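Long-range contact in lactate racemase (Thermoanaerobacterium thermosaccharolyticum, PDB 2YJG), which interconverts the D- and L-isomers of lactate with a nickel pincer cofactor, here crystallised as the apoprotein: residues D16-S28 with E403-P416. Sequence-based numbering, arbitrary orientation.
Sequences DLPDERIQGILRS and ESIVNNDSKINVIP
The Arg21 side chain lays its guanidinium group over the turn that follows helix 395-405, sandwiched between Asn408 O above the centre of one face and Ile412 CD1 near the rim of the other. Two acceptors lie at its edge. Arg21 NH1 makes a nearly straight salt bridge of 2.6 Å to Glu403 OE2, in the guanidinium plane but well above that of the carboxylate, the two planes being 45° apart. On the neighbouring edge Arg21 NH2 donates to Ser410 O at 3.1 Å, with a weak second bond from NE. Bends at chi2 (-63°) and chi3 (-54°) fold the arginine back to reach both, so one cation ties the last turn of the helix to the loop leading into strand 412-415.

Beyond it the backbones pair in parallel. Gln23 N bonds Ile412 O (2.8 Å); Val414 N bonds Gly24 O (2.9 Å), and Leu26 N bonds Val414 O at 2.7 Å. The chain turns a corner at Gln23, and Gly24 N, buried here, has no partner. Ile22, Ile25, Ile412 and Val414 share one face of the sheet. Leu17 closes over it, CD1 meeting Ile412 CD1 tip to tip (3.7 Å) and CD2 sliding past Val414 CG2. At the far end Pro416 CG sits 3.4 Å from Arg27 NH1, over a guanidinium face.

The pairing adds strand 22-25, from near the N-terminus, as an edge strand (within this chain) of the parallel sheet in the C-terminal half of the chain. Strand 412-415 is bonded on its other side to strand 279-283, while strand 3-8 packs on Ile25, Val414 and Pro416, and strand 271-277 touches Gln23, Leu26 and Asn413.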
ATOM      1  N   ASP A  16      -5.764 -47.152  -2.202  1.00 28.76           N
ATOM      2  CA  ASP A  16      -5.530 -48.298  -3.081  1.00 28.96           C
ATOM      3  C   ASP A  16      -6.838 -48.795  -3.609  1.00 27.11           C
ATOM      4  O   ASP A  16      -7.624 -49.324  -2.839  1.00 28.57           O
ATOM      5  CB  ASP A  16      -4.876 -49.399  -2.283  1.00 30.24           C
ATOM      6  CG  ASP A  16      -4.247 -50.434  -3.146  1.00 33.94           C
ATOM      7  OD1 ASP A  16      -4.571 -50.467  -4.346  1.00 36.94           O
ATOM      8  OD2 ASP A  16      -3.434 -51.224  -2.599  1.00 41.26           O
ATOM      9  N   LEU A  17      -7.097 -48.623  -4.906  1.00 25.04           N
ATOM     10  CA  LEU A  17      -8.356 -49.074  -5.506  1.00 23.77           C
ATOM     11  C   LEU A  17      -8.043 -50.137  -6.573  1.00 22.90           C
ATOM     12  O   LEU A  17      -7.317 -49.830  -7.529  1.00 22.62           O
ATOM     13  CB  LEU A  17      -9.080 -47.906  -6.197  1.00 23.79           C
ATOM     14  CG  LEU A  17     -10.411 -48.212  -6.841  1.00 21.94           C
ATOM     15  CD1 LEU A  17     -11.462 -48.863  -5.893  1.00 21.08           C
ATOM     16  CD2 LEU A  17     -10.886 -46.849  -7.447  1.00 20.57           C
ATOM     17  N   PRO A  18      -8.590 -51.338  -6.428  1.00 22.71           N
ATOM     18  CA  PRO A  18      -8.202 -52.383  -7.361  1.00 22.28           C
ATOM     19  C   PRO A  18      -8.522 -52.073  -8.817  1.00 21.62           C
ATOM     20  O   PRO A  18      -9.666 -51.660  -9.148  1.00 17.91           O
ATOM     21  CB  PRO A  18      -9.000 -53.596  -6.903  1.00 24.41           C
ATOM     22  CG  PRO A  18      -9.791 -53.177  -5.678  1.00 25.31           C
ATOM     23  CD  PRO A  18      -9.256 -51.888  -5.233  1.00 23.37           C
ATOM     24  N   ASP A  19      -7.532 -52.304  -9.691  1.00 19.07           N
ATOM     25  CA  ASP A  19      -7.668 -51.932 -11.096  1.00 20.08           C
ATOM     26  C   ASP A  19      -8.940 -52.478 -11.752  1.00 19.14           C
ATOM     27  O   ASP A  19      -9.550 -51.820 -12.598  1.00 17.61           O
ATOM     28  CB  ASP A  19      -6.443 -52.436 -11.908  1.00 20.01           C
ATOM     29  CG  ASP A  19      -5.107 -51.815 -11.479  1.00 22.05           C
ATOM     30  OD1 ASP A  19      -5.008 -50.656 -10.973  1.00 18.56           O
ATOM     31  OD2 ASP A  19      -4.083 -52.492 -11.727  1.00 23.14           O
ATOM     32  N   GLU A  20      -9.374 -53.675 -11.358  1.00 19.57           N
ATOM     33  CA  GLU A  20     -10.553 -54.309 -11.971  1.00 20.31           C
ATOM     34  C   GLU A  20     -11.864 -53.529 -11.732  1.00 20.74           C
ATOM     35  O   GLU A  20     -12.817 -53.645 -12.516  1.00 21.44           O
ATOM     36  CB  GLU A  20     -10.737 -55.770 -11.511  1.00 20.87           C
ATOM     37  CG  GLU A  20     -10.875 -55.997 -10.000  1.00 24.75           C
ATOM     38  CD  GLU A  20     -11.893 -57.102  -9.597  1.00 30.05           C
ATOM     39  OE1 GLU A  20     -12.693 -57.598 -10.421  1.00 35.98           O
ATOM     40  OE2 GLU A  20     -11.932 -57.474  -8.410  1.00 37.45           O
ATOM     41  N   ARG A  21     -11.871 -52.740 -10.666  1.00 21.69           N
ATOM     42  CA  ARG A  21     -12.960 -51.812 -10.317  1.00 22.18           C
ATOM     43  C   ARG A  21     -12.969 -50.465 -11.063  1.00 21.68           C
ATOM     44  O   ARG A  21     -13.932 -49.718 -10.901  1.00 20.59           O
ATOM     45  CB  ARG A  21     -12.960 -51.523  -8.802  1.00 22.73           C
ATOM     46  CG  ARG A  21     -13.180 -52.767  -7.880  1.00 25.24           C
ATOM     47  CD  ARG A  21     -14.538 -53.443  -8.078  1.00 29.65           C
ATOM     48  NE  ARG A  21     -15.671 -52.537  -7.934  1.00 33.73           N
ATOM     49  CZ  ARG A  21     -16.129 -52.074  -6.776  1.00 35.05           C
ATOM     50  NH1 ARG A  21     -15.551 -52.431  -5.624  1.00 35.09           N
ATOM     51  NH2 ARG A  21     -17.162 -51.231  -6.771  1.00 35.00           N
ATOM     52  N   ILE A  22     -11.947 -50.171 -11.904  1.00 19.62           N
ATOM     53  CA  ILE A  22     -11.756 -48.850 -12.485  1.00 18.64           C
ATOM     54  C   ILE A  22     -12.211 -48.794 -13.913  1.00 18.35           C
ATOM     55  O   ILE A  22     -11.727 -49.555 -14.769  1.00 19.22           O
ATOM     56  CB  ILE A  22     -10.289 -48.400 -12.399  1.00 17.91           C
ATOM     57  CG1 ILE A  22      -9.855 -48.309 -10.937  1.00 16.82           C
ATOM     58  CG2 ILE A  22     -10.066 -47.012 -13.107  1.00 18.52           C
ATOM     59  CD1 ILE A  22      -8.382 -48.028 -10.744  1.00 19.40           C
ATOM     60  N   GLN A  23     -13.131 -47.888 -14.195  1.00 16.53           N
ATOM     61  CA  GLN A  23     -13.507 -47.622 -15.536  1.00 15.81           C
ATOM     62  C   GLN A  23     -12.323 -46.920 -16.156  1.00 15.39           C
ATOM     63  O   GLN A  23     -11.581 -47.486 -17.006  1.00 14.77           O
ATOM     64  CB  GLN A  23     -14.818 -46.815 -15.608  1.00 13.77           C
ATOM     65  CG  GLN A  23     -15.389 -46.683 -16.998  1.00 16.59           C
ATOM     66  CD  GLN A  23     -15.936 -47.957 -17.559  1.00 18.89           C
ATOM     67  OE1 GLN A  23     -16.872 -48.537 -17.017  1.00 20.58           O
ATOM     68  NE2 GLN A  23     -15.336 -48.427 -18.677  1.00 18.98           N
ATOM     69  N   GLY A  24     -12.103 -45.692 -15.724  1.00 15.38           N
ATOM     70  CA  GLY A  24     -11.034 -44.881 -16.217  1.00 15.18           C
ATOM     71  C   GLY A  24     -10.572 -43.957 -15.078  1.00 16.03           C
ATOM     72  O   GLY A  24     -11.324 -43.703 -14.125  1.00 14.83           O
ATOM     73  N   ILE A  25      -9.355 -43.458 -15.204  1.00 15.01           N
ATOM     74  CA  ILE A  25      -8.814 -42.461 -14.261  1.00 15.43           C
ATOM     75  C   ILE A  25      -8.665 -41.235 -15.107  1.00 17.05           C
ATOM     76  O   ILE A  25      -7.840 -41.184 -16.030  1.00 16.95           O
ATOM     77  CB  ILE A  25      -7.477 -42.868 -13.617  1.00 16.27           C
ATOM     78  CG1 ILE A  25      -7.606 -44.148 -12.784  1.00 14.96           C
ATOM     79  CG2 ILE A  25      -6.919 -41.726 -12.770  1.00 15.04           C
ATOM     80  CD1 ILE A  25      -6.223 -44.617 -12.072  1.00 17.02           C
ATOM     81  N   LEU A  26      -9.514 -40.246 -14.874  1.00 17.30           N
ATOM     82  CA  LEU A  26      -9.615 -39.135 -15.841  1.00 17.75           C
ATOM     83  C   LEU A  26      -8.885 -37.925 -15.289  1.00 19.61           C
ATOM     84  O   LEU A  26      -9.314 -37.359 -14.295  1.00 16.39           O
ATOM     85  CB  LEU A  26     -11.066 -38.782 -16.048  1.00 17.78           C
ATOM     86  CG  LEU A  26     -11.968 -39.960 -16.371  1.00 17.12           C
ATOM     87  CD1 LEU A  26     -13.392 -39.476 -16.518  1.00 17.31           C
ATOM     88  CD2 LEU A  26     -11.438 -40.612 -17.733  1.00 19.37           C
ATOM     89  N   ARG A  27      -7.796 -37.548 -15.965  1.00 19.76           N
ATOM     90  CA  ARG A  27      -6.956 -36.457 -15.544  1.00 23.52           C
ATOM     91  C   ARG A  27      -6.748 -35.528 -16.689  1.00 24.71           C
ATOM     92  O   ARG A  27      -6.584 -35.940 -17.833  1.00 25.85           O
ATOM     93  CB  ARG A  27      -5.552 -36.912 -15.122  1.00 24.23           C
ATOM     94  CG  ARG A  27      -5.488 -37.883 -13.956  1.00 28.63           C
ATOM     95  CD  ARG A  27      -4.000 -38.235 -13.702  1.00 34.81           C
ATOM     96  NE  ARG A  27      -3.814 -39.433 -12.885  1.00 40.64           N
ATOM     97  CZ  ARG A  27      -3.671 -39.433 -11.560  1.00 44.53           C
ATOM     98  NH1 ARG A  27      -3.680 -38.284 -10.871  1.00 45.82           N
ATOM     99  NH2 ARG A  27      -3.495 -40.594 -10.912  1.00 46.00           N
ATOM    100  N   SER A  28      -6.741 -34.273 -16.327  1.00 26.19           N
ATOM    101  CA  SER A  28      -6.298 -33.208 -17.158  1.00 27.54           C
ATOM    102  C   SER A  28      -4.845 -33.451 -17.592  1.00 29.39           C
ATOM    103  O   SER A  28      -4.045 -34.064 -16.850  1.00 28.85           O
ATOM    104  CB  SER A  28      -6.387 -31.938 -16.321  1.00 27.08           C
ATOM    105  OG  SER A  28      -5.616 -30.906 -16.848  1.00 30.83           O
ATOM    106  N   GLU A 403     -21.151 -48.743  -2.535  1.00 24.35           N
ATOM    107  CA  GLU A 403     -21.449 -50.152  -2.906  1.00 26.31           C
ATOM    108  C   GLU A 403     -22.775 -50.675  -2.362  1.00 27.32           C
ATOM    109  O   GLU A 403     -23.489 -51.399  -3.056  1.00 28.03           O
ATOM    110  CB  GLU A 403     -20.280 -51.046  -2.514  1.00 25.46           C
ATOM    111  CG  GLU A 403     -19.048 -50.767  -3.401  1.00 27.20           C
ATOM    112  CD  GLU A 403     -17.762 -51.458  -2.949  1.00 30.88           C
ATOM    113  OE1 GLU A 403     -17.766 -52.192  -1.949  1.00 32.62           O
ATOM    114  OE2 GLU A 403     -16.725 -51.250  -3.616  1.00 31.57           O
ATOM    115  N   SER A 404     -23.117 -50.303  -1.134  1.00 28.79           N
ATOM    116  CA  SER A 404     -24.430 -50.639  -0.560  1.00 30.55           C
ATOM    117  C   SER A 404     -25.606 -50.066  -1.378  1.00 31.26           C
ATOM    118  O   SER A 404     -26.662 -50.662  -1.456  1.00 31.84           O
ATOM    119  CB  SER A 404     -24.524 -50.092   0.856  1.00 30.84           C
ATOM    120  OG  SER A 404     -24.942 -48.731   0.818  1.00 33.25           O
ATOM    121  N   ILE A 405     -25.391 -48.902  -1.964  1.00 31.37           N
ATOM    122  CA  ILE A 405     -26.390 -48.154  -2.726  1.00 32.45           C
ATOM    123  C   ILE A 405     -26.535 -48.702  -4.128  1.00 33.95           C
ATOM    124  O   ILE A 405     -27.651 -48.878  -4.608  1.00 34.15           O
ATOM    125  CB  ILE A 405     -25.967 -46.653  -2.833  1.00 31.94           C
ATOM    126  CG1 ILE A 405     -26.083 -45.967  -1.475  1.00 30.65           C
ATOM    127  CG2 ILE A 405     -26.808 -45.904  -3.901  1.00 31.37           C
ATOM    128  CD1 ILE A 405     -25.525 -44.548  -1.458  1.00 29.69           C
ATOM    129  N   VAL A 406     -25.404 -48.985  -4.780  1.00 36.07           N
ATOM    130  CA  VAL A 406     -25.392 -49.579  -6.130  1.00 38.19           C
ATOM    131  C   VAL A 406     -25.026 -51.075  -5.988  1.00 40.09           C
ATOM    132  O   VAL A 406     -25.831 -51.843  -5.493  1.00 41.86           O
ATOM    133  CB  VAL A 406     -24.423 -48.823  -7.086  1.00 38.36           C
ATOM    134  CG1 VAL A 406     -24.329 -49.531  -8.400  1.00 40.09           C
ATOM    135  CG2 VAL A 406     -24.901 -47.404  -7.329  1.00 37.16           C
ATOM    136  N   ASN A 407     -23.816 -51.473  -6.380  1.00 42.05           N
ATOM    137  CA  ASN A 407     -23.332 -52.884  -6.297  1.00 43.25           C
ATOM    138  C   ASN A 407     -21.867 -52.910  -5.844  1.00 44.28           C
ATOM    139  O   ASN A 407     -21.128 -51.939  -6.056  1.00 44.13           O
ATOM    140  CB  ASN A 407     -23.415 -53.577  -7.671  1.00 42.94           C
ATOM    141  CG  ASN A 407     -24.836 -53.834  -8.116  1.00 43.81           C
ATOM    142  OD1 ASN A 407     -25.724 -54.038  -7.275  1.00 47.04           O
ATOM    143  ND2 ASN A 407     -25.066 -53.863  -9.438  1.00 40.22           N
ATOM    144  N   ASN A 408     -21.423 -54.034  -5.288  1.00 45.75           N
ATOM    145  CA  ASN A 408     -20.005 -54.171  -4.860  1.00 47.18           C
ATOM    146  C   ASN A 408     -19.041 -54.523  -6.001  1.00 46.98           C
ATOM    147  O   ASN A 408     -17.856 -54.791  -5.747  1.00 47.15           O
ATOM    148  CB  ASN A 408     -19.848 -55.156  -3.682  1.00 47.58           C
ATOM    149  CG  ASN A 408     -20.007 -56.617  -4.089  1.00 50.30           C
ATOM    150  OD1 ASN A 408     -20.350 -56.932  -5.242  1.00 53.30           O
ATOM    151  ND2 ASN A 408     -19.769 -57.527  -3.130  1.00 53.00           N
ATOM    152  N   ASP A 409     -19.553 -54.489  -7.240  1.00 46.63           N
ATOM    153  CA  ASP A 409     -18.782 -54.796  -8.441  1.00 46.41           C
ATOM    154  C   ASP A 409     -18.755 -53.652  -9.472  1.00 45.24           C
ATOM    155  O   ASP A 409     -18.149 -53.803 -10.544  1.00 45.82           O
ATOM    156  CB  ASP A 409     -19.347 -56.051  -9.115  1.00 47.06           C
ATOM    157  CG  ASP A 409     -20.872 -56.071  -9.135  1.00 49.88           C
ATOM    158  OD1 ASP A 409     -21.497 -55.062  -9.577  1.00 52.73           O
ATOM    159  OD2 ASP A 409     -21.449 -57.108  -8.692  1.00 52.56           O
ATOM    160  N   SER A 410     -19.386 -52.519  -9.153  1.00 42.87           N
ATOM    161  CA  SER A 410     -19.616 -51.477 -10.153  1.00 41.08           C
ATOM    162  C   SER A 410     -18.309 -50.868 -10.621  1.00 37.19           C
ATOM    163  O   SER A 410     -17.518 -50.496  -9.785  1.00 37.66           O
ATOM    164  CB  SER A 410     -20.505 -50.373  -9.560  1.00 41.18           C
ATOM    165  OG  SER A 410     -21.805 -50.859  -9.229  1.00 43.05           O
ATOM    166  N   LYS A 411     -18.054 -50.745 -11.928  1.00 34.65           N
ATOM    167  CA  LYS A 411     -16.828 -50.003 -12.324  1.00 31.25           C
ATOM    168  C   LYS A 411     -16.961 -48.518 -11.925  1.00 28.55           C
ATOM    169  O   LYS A 411     -18.048 -47.988 -11.877  1.00 29.76           O
ATOM    170  CB  LYS A 411     -16.413 -50.189 -13.796  1.00 31.65           C
ATOM    171  CG  LYS A 411     -15.680 -51.539 -14.071  1.00 29.90           C
ATOM    172  CD  LYS A 411     -14.568 -51.464 -15.102  1.00 32.84           C
ATOM    173  CE  LYS A 411     -14.855 -52.326 -16.322  1.00 33.28           C
ATOM    174  NZ  LYS A 411     -13.765 -52.595 -17.295  1.00 27.53           N
ATOM    175  N   ILE A 412     -15.835 -47.882 -11.632  1.00 24.20           N
ATOM    176  CA  ILE A 412     -15.776 -46.615 -10.952  1.00 21.91           C
ATOM    177  C   ILE A 412     -14.970 -45.699 -11.792  1.00 20.36           C
ATOM    178  O   ILE A 412     -13.854 -46.047 -12.242  1.00 18.02           O
ATOM    179  CB  ILE A 412     -15.018 -46.731  -9.589  1.00 21.90           C
ATOM    180  CG1 ILE A 412     -15.682 -47.732  -8.659  1.00 22.81           C
ATOM    181  CG2 ILE A 412     -14.892 -45.367  -8.866  1.00 22.60           C
ATOM    182  CD1 ILE A 412     -14.745 -48.191  -7.516  1.00 20.89           C
ATOM    183  N   ASN A 413     -15.485 -44.499 -11.992  1.00 17.88           N
ATOM    184  CA  ASN A 413     -14.717 -43.474 -12.628  1.00 16.58           C
ATOM    185  C   ASN A 413     -13.918 -42.733 -11.562  1.00 17.57           C
ATOM    186  O   ASN A 413     -14.500 -42.291 -10.591  1.00 18.82           O
ATOM    187  CB  ASN A 413     -15.631 -42.489 -13.385  1.00 15.98           C
ATOM    188  CG  ASN A 413     -15.972 -42.913 -14.821  1.00 17.92           C
ATOM    189  OD1 ASN A 413     -17.023 -42.513 -15.371  1.00 16.90           O
ATOM    190  ND2 ASN A 413     -15.076 -43.636 -15.455  1.00 12.94           N
ATOM    191  N   VAL A 414     -12.615 -42.519 -11.758  1.00 16.75           N
ATOM    192  CA  VAL A 414     -11.779 -41.736 -10.813  1.00 15.70           C
ATOM    193  C   VAL A 414     -11.325 -40.465 -11.448  1.00 15.39           C
ATOM    194  O   VAL A 414     -10.644 -40.479 -12.472  1.00 16.54           O
ATOM    195  CB  VAL A 414     -10.521 -42.547 -10.318  1.00 16.15           C
ATOM    196  CG1 VAL A 414      -9.690 -41.705  -9.293  1.00 17.09           C
ATOM    197  CG2 VAL A 414     -10.980 -43.886  -9.683  1.00 16.31           C
ATOM    198  N   ILE A 415     -11.707 -39.328 -10.865  1.00 14.19           N
ATOM    199  CA  ILE A 415     -11.337 -38.045 -11.400  1.00 12.41           C
ATOM    200  C   ILE A 415     -10.569 -37.371 -10.261  1.00 14.00           C
ATOM    201  O   ILE A 415     -11.191 -36.728  -9.402  1.00 11.00           O
ATOM    202  CB  ILE A 415     -12.560 -37.187 -11.718  1.00 14.10           C
ATOM    203  CG1 ILE A 415     -13.609 -37.996 -12.532  1.00 14.76           C
ATOM    204  CG2 ILE A 415     -12.106 -35.898 -12.430  1.00 13.68           C
ATOM    205  CD1 ILE A 415     -14.827 -37.166 -13.022  1.00 15.30           C
ATOM    206  N   PRO A 416      -9.234 -37.525 -10.234  1.00 15.33           N
ATOM    207  CA  PRO A 416      -8.549 -37.118  -9.000  1.00 17.15           C
ATOM    208  C   PRO A 416      -8.675 -35.638  -8.627  1.00 17.59           C
ATOM    209  O   PRO A 416      -8.753 -35.329  -7.441  1.00 19.78           O
ATOM    210  CB  PRO A 416      -7.082 -37.511  -9.216  1.00 17.48           C
ATOM    211  CG  PRO A 416      -7.067 -38.390 -10.519  1.00 18.53           C
ATOM    212  CD  PRO A 416      -8.354 -38.193 -11.223  1.00 15.28           C
TER